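Local coordinates for SmhB (Serratia marcescens, PDB 6ZZ5), which is one of the three components of the Smh alpha-pore-forming toxin, seen here in its soluble form, at residues I127-Y141 / Y264-A278. Residues are numbered along the deposited sequence; the frame is centred on the assembly and turned at random.
Sequences IGSLNDKLIIDSNNY and YRGLQTQAQSAVTAA. With EDO (1,2-ethanediol), chain H.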
# COMPACT_ATOMS: atom_id res chain seq x y z
N ILE A 127 1.56 -11.87 0.04
CA ILE A 127 2.31 -10.62 -0.28
C ILE A 127 3.82 -10.89 -0.13
O ILE A 127 4.58 -10.31 -0.91
CB ILE A 127 1.79 -9.37 0.51
CG1 ILE A 127 2.36 -8.05 -0.04
CG2 ILE A 127 2.10 -9.41 1.99
CD1 ILE A 127 2.24 -7.85 -1.50
N GLY A 128 4.24 -11.73 0.82
CA GLY A 128 5.62 -12.19 0.98
C GLY A 128 6.14 -12.85 -0.30
O GLY A 128 7.27 -12.53 -0.75
N SER A 129 5.34 -13.70 -0.93
CA SER A 129 5.74 -14.42 -2.18
C SER A 129 5.87 -13.39 -3.31
O SER A 129 6.81 -13.47 -4.10
CB SER A 129 4.75 -15.48 -2.56
OG SER A 129 4.80 -16.53 -1.64
N LEU A 130 4.97 -12.43 -3.35
CA LEU A 130 4.95 -11.40 -4.41
C LEU A 130 6.19 -10.51 -4.23
O LEU A 130 6.87 -10.24 -5.22
CB LEU A 130 3.66 -10.59 -4.37
CG LEU A 130 3.67 -9.38 -5.31
CD1 LEU A 130 3.84 -9.83 -6.78
CD2 LEU A 130 2.44 -8.52 -5.11
N ASN A 131 6.49 -10.10 -3.00
CA ASN A 131 7.71 -9.33 -2.65
C ASN A 131 8.92 -10.09 -3.14
O ASN A 131 9.81 -9.48 -3.75
CB ASN A 131 7.75 -8.99 -1.17
CG ASN A 131 8.87 -8.06 -0.81
OD1 ASN A 131 9.11 -7.07 -1.52
ND2 ASN A 131 9.49 -8.33 0.32
N ASP A 132 9.00 -11.39 -2.86
CA ASP A 132 10.18 -12.22 -3.24
C ASP A 132 10.33 -12.21 -4.76
O ASP A 132 11.46 -11.95 -5.25
CB ASP A 132 10.08 -13.65 -2.68
CG ASP A 132 10.18 -13.67 -1.16
OD1 ASP A 132 10.64 -12.67 -0.61
OD2 ASP A 132 9.75 -14.69 -0.54
N LYS A 133 9.26 -12.43 -5.51
CA LYS A 133 9.34 -12.46 -6.99
C LYS A 133 9.78 -11.07 -7.50
O LYS A 133 10.58 -11.01 -8.43
CB LYS A 133 8.00 -12.82 -7.60
CG LYS A 133 7.55 -14.23 -7.30
CD LYS A 133 6.19 -14.52 -7.90
CE LYS A 133 5.56 -15.76 -7.30
NZ LYS A 133 4.85 -16.53 -8.35
N LEU A 134 9.28 -10.00 -6.86
CA LEU A 134 9.57 -8.60 -7.26
C LEU A 134 11.05 -8.31 -6.96
O LEU A 134 11.69 -7.59 -7.75
CB LEU A 134 8.63 -7.62 -6.55
CG LEU A 134 7.24 -7.47 -7.17
CD1 LEU A 134 6.32 -6.74 -6.20
CD2 LEU A 134 7.32 -6.77 -8.53
N ILE A 135 11.60 -8.87 -5.89
CA ILE A 135 13.05 -8.69 -5.53
C ILE A 135 13.86 -9.29 -6.69
O ILE A 135 14.72 -8.59 -7.28
CB ILE A 135 13.41 -9.29 -4.17
CG1 ILE A 135 12.76 -8.47 -3.05
CG2 ILE A 135 14.93 -9.36 -3.99
CD1 ILE A 135 12.74 -9.13 -1.72
N ILE A 136 13.50 -10.52 -7.09
CA ILE A 136 14.29 -11.25 -8.11
C ILE A 136 14.13 -10.46 -9.41
O ILE A 136 15.17 -10.12 -10.09
CB ILE A 136 13.80 -12.71 -8.19
CG1 ILE A 136 14.13 -13.49 -6.92
CG2 ILE A 136 14.38 -13.44 -9.40
CD1 ILE A 136 13.11 -14.61 -6.62
N ASP A 137 12.89 -10.22 -9.80
CA ASP A 137 12.61 -9.69 -11.16
C ASP A 137 13.17 -8.26 -11.26
O ASP A 137 13.79 -7.96 -12.27
CB ASP A 137 11.13 -9.79 -11.59
CG ASP A 137 10.64 -11.20 -11.89
OD1 ASP A 137 11.47 -12.11 -12.04
OD2 ASP A 137 9.43 -11.40 -11.85
N SER A 138 12.98 -7.39 -10.27
CA SER A 138 13.45 -5.99 -10.35
C SER A 138 14.99 -5.97 -10.36
O SER A 138 15.55 -5.14 -11.10
CB SER A 138 12.89 -5.10 -9.24
OG SER A 138 13.35 -5.55 -8.00
N ASN A 139 15.66 -6.91 -9.67
CA ASN A 139 17.14 -6.94 -9.69
C ASN A 139 17.62 -7.42 -11.07
O ASN A 139 18.57 -6.82 -11.60
CB ASN A 139 17.76 -7.70 -8.53
CG ASN A 139 17.77 -6.83 -7.28
OD1 ASN A 139 18.72 -6.07 -7.10
ND2 ASN A 139 16.75 -6.95 -6.41
N ASN A 140 17.04 -8.49 -11.60
CA ASN A 140 17.44 -8.99 -12.95
C ASN A 140 17.20 -7.90 -14.02
O ASN A 140 18.04 -7.79 -14.88
CB ASN A 140 16.79 -10.34 -13.28
CG ASN A 140 17.56 -11.45 -12.60
OD1 ASN A 140 18.76 -11.61 -12.81
ND2 ASN A 140 16.90 -12.21 -11.76
N TYR A 141 16.12 -7.13 -13.90
CA TYR A 141 15.77 -6.03 -14.84
C TYR A 141 16.96 -5.07 -14.95
O TYR A 141 17.26 -4.63 -16.07
CB TYR A 141 14.48 -5.30 -14.48
CG TYR A 141 14.21 -4.13 -15.41
CD1 TYR A 141 13.51 -4.29 -16.58
CD2 TYR A 141 14.83 -2.91 -15.18
CE1 TYR A 141 13.39 -3.25 -17.48
CE2 TYR A 141 14.73 -1.85 -16.07
CZ TYR A 141 14.00 -2.03 -17.24
OH TYR A 141 13.84 -0.99 -18.12
N TYR A 264 10.23 -0.40 -11.37
CA TYR A 264 10.17 -1.83 -11.04
C TYR A 264 10.68 -1.99 -9.60
O TYR A 264 10.04 -2.70 -8.78
CB TYR A 264 10.95 -2.63 -12.09
CG TYR A 264 10.51 -4.05 -12.37
CD1 TYR A 264 9.75 -4.77 -11.48
CD2 TYR A 264 10.86 -4.65 -13.56
CE1 TYR A 264 9.34 -6.06 -11.75
CE2 TYR A 264 10.39 -5.93 -13.88
CZ TYR A 264 9.64 -6.63 -12.97
OH TYR A 264 9.18 -7.88 -13.25
N ARG A 265 11.80 -1.35 -9.27
CA ARG A 265 12.36 -1.39 -7.89
C ARG A 265 11.36 -0.75 -6.93
O ARG A 265 11.19 -1.29 -5.86
CB ARG A 265 13.77 -0.79 -7.84
CG ARG A 265 14.75 -1.83 -8.41
CD ARG A 265 16.26 -1.50 -8.36
NE ARG A 265 16.47 -0.37 -9.24
CZ ARG A 265 16.58 0.91 -8.87
NH1 ARG A 265 16.51 1.21 -7.58
NH2 ARG A 265 16.76 1.84 -9.80
N GLY A 266 10.73 0.36 -7.33
CA GLY A 266 9.75 1.10 -6.50
C GLY A 266 8.53 0.23 -6.22
O GLY A 266 7.97 0.28 -5.07
N LEU A 267 8.13 -0.61 -7.20
CA LEU A 267 7.00 -1.55 -7.00
C LEU A 267 7.42 -2.59 -5.94
O LEU A 267 6.62 -2.86 -5.01
CB LEU A 267 6.61 -2.22 -8.32
CG LEU A 267 5.51 -3.25 -8.22
CD1 LEU A 267 4.23 -2.67 -7.63
CD2 LEU A 267 5.27 -3.88 -9.58
N GLN A 268 8.66 -3.06 -5.98
CA GLN A 268 9.19 -3.95 -4.94
C GLN A 268 9.20 -3.25 -3.57
O GLN A 268 8.75 -3.86 -2.58
CB GLN A 268 10.56 -4.52 -5.29
CG GLN A 268 10.97 -5.58 -4.26
CD GLN A 268 11.76 -4.97 -3.13
OE1 GLN A 268 12.64 -4.17 -3.39
NE2 GLN A 268 11.48 -5.40 -1.91
N THR A 269 9.61 -2.00 -3.52
CA THR A 269 9.62 -1.18 -2.27
C THR A 269 8.21 -1.15 -1.66
O THR A 269 8.06 -1.42 -0.44
CB THR A 269 10.18 0.23 -2.47
OG1 THR A 269 11.51 -0.00 -2.92
CG2 THR A 269 10.18 1.05 -1.20
N GLN A 270 7.20 -0.90 -2.49
CA GLN A 270 5.81 -0.87 -2.04
C GLN A 270 5.41 -2.26 -1.50
O GLN A 270 4.72 -2.35 -0.46
CB GLN A 270 4.90 -0.44 -3.18
CG GLN A 270 5.21 0.95 -3.68
CD GLN A 270 4.80 1.90 -2.60
OE1 GLN A 270 3.69 1.85 -2.08
NE2 GLN A 270 5.75 2.64 -2.11
N ALA A 271 5.83 -3.32 -2.17
CA ALA A 271 5.47 -4.70 -1.76
C ALA A 271 6.11 -5.01 -0.40
O ALA A 271 5.44 -5.65 0.41
CB ALA A 271 5.85 -5.73 -2.81
N GLN A 272 7.33 -4.53 -0.17
CA GLN A 272 8.03 -4.74 1.12
C GLN A 272 7.21 -4.07 2.23
O GLN A 272 7.01 -4.68 3.28
CB GLN A 272 9.47 -4.28 1.04
CG GLN A 272 10.29 -4.59 2.31
CD GLN A 272 10.65 -6.06 2.37
OE1 GLN A 272 11.36 -6.57 1.51
NE2 GLN A 272 10.09 -6.77 3.32
N SER A 273 6.75 -2.85 2.01
CA SER A 273 5.93 -2.10 2.98
C SER A 273 4.61 -2.82 3.21
O SER A 273 4.14 -2.86 4.39
CB SER A 273 5.69 -0.65 2.57
OG SER A 273 6.96 -0.02 2.39
N ALA A 274 4.07 -3.44 2.18
CA ALA A 274 2.84 -4.25 2.34
C ALA A 274 3.13 -5.50 3.19
O ALA A 274 2.26 -5.87 4.02
CB ALA A 274 2.22 -4.58 1.00
N VAL A 275 4.30 -6.13 3.05
CA VAL A 275 4.69 -7.28 3.93
C VAL A 275 4.73 -6.81 5.39
O VAL A 275 4.22 -7.57 6.29
CB VAL A 275 6.05 -7.92 3.56
CG1 VAL A 275 6.48 -8.98 4.58
CG2 VAL A 275 6.02 -8.50 2.17
N THR A 276 5.43 -5.70 5.65
CA THR A 276 5.55 -5.13 7.00
C THR A 276 4.15 -4.90 7.59
O THR A 276 3.89 -5.38 8.70
CB THR A 276 6.40 -3.86 7.04
OG1 THR A 276 7.66 -4.24 6.50
CG2 THR A 276 6.57 -3.31 8.43
N ALA A 277 3.29 -4.21 6.88
CA ALA A 277 1.90 -3.96 7.36
C ALA A 277 1.16 -5.28 7.62
O ALA A 277 0.43 -5.39 8.62
CB ALA A 277 1.15 -3.07 6.40
N ALA A 278 1.31 -6.27 6.74
CA ALA A 278 0.61 -7.56 6.86
C ALA A 278 1.14 -8.33 8.08
O ALA A 278 0.34 -8.98 8.76
CB ALA A 278 0.68 -8.38 5.60
C1 EDO H . 7.57 0.42 5.73
O1 EDO H . 6.42 0.45 6.56
C2 EDO H . 8.60 -0.49 6.30
O2 EDO H . 8.92 -1.59 5.46
O HOH W 1 14.31 -4.52 -5.70
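Leu134, Tyr264 and Ile127 form the tight side of this antiparallel helix pair, whose short axes run at 155° and approach to 8.9 Å. Leu134 enters a four-residue hole as a knob: CD1 rests on Ala271 CB at 3.6 Å, while CD2 touches both Leu267 CD2 and, at the ring edge near its plane, Tyr264 CE1. One face of that ring lies against the backbone of Asp137 and Ser138, with a CH-pi contact from Ser138 CA 4.1 Å from the ring centroid. At the far end, Ile127 fits among Ala271, Ala274, Val275 and Ala278; in the conformer given, Ile127 CG1 meets Ala274 CB at 3.6 Å. Helices 4-30 and 44-92 cover this side, and His60 of the latter touches Leu134 and Tyr264 and hydrogen-bonds Asp137 OD2.

The other side is polar and more open. The Asn131 amide bridges two glutamines one turn apart: OD1 accepts a nearly straight bond from Gln268 NE2 at 2.9 Å, and ND2 donates to Gln272 OE1 at 2.8 Å. The first bond joins amides turned only 27° apart; in the second, ND2 approaches from above the Gln272 carbonyl plane. A bend at chi2 (-91°) brings the Gln268 amide alongside Ile135 CG1, and a water donates to both Gln268 OE1 and Ser138 OG at 2.7 Å from the latter. Ser138 OG in turn donates to Leu134 O. Knobs-into-holes packing thus joins helices 99-151 and 252-300 of the elongated bundle, while the directional amide bonds of buried Asn131 probably help fix their register.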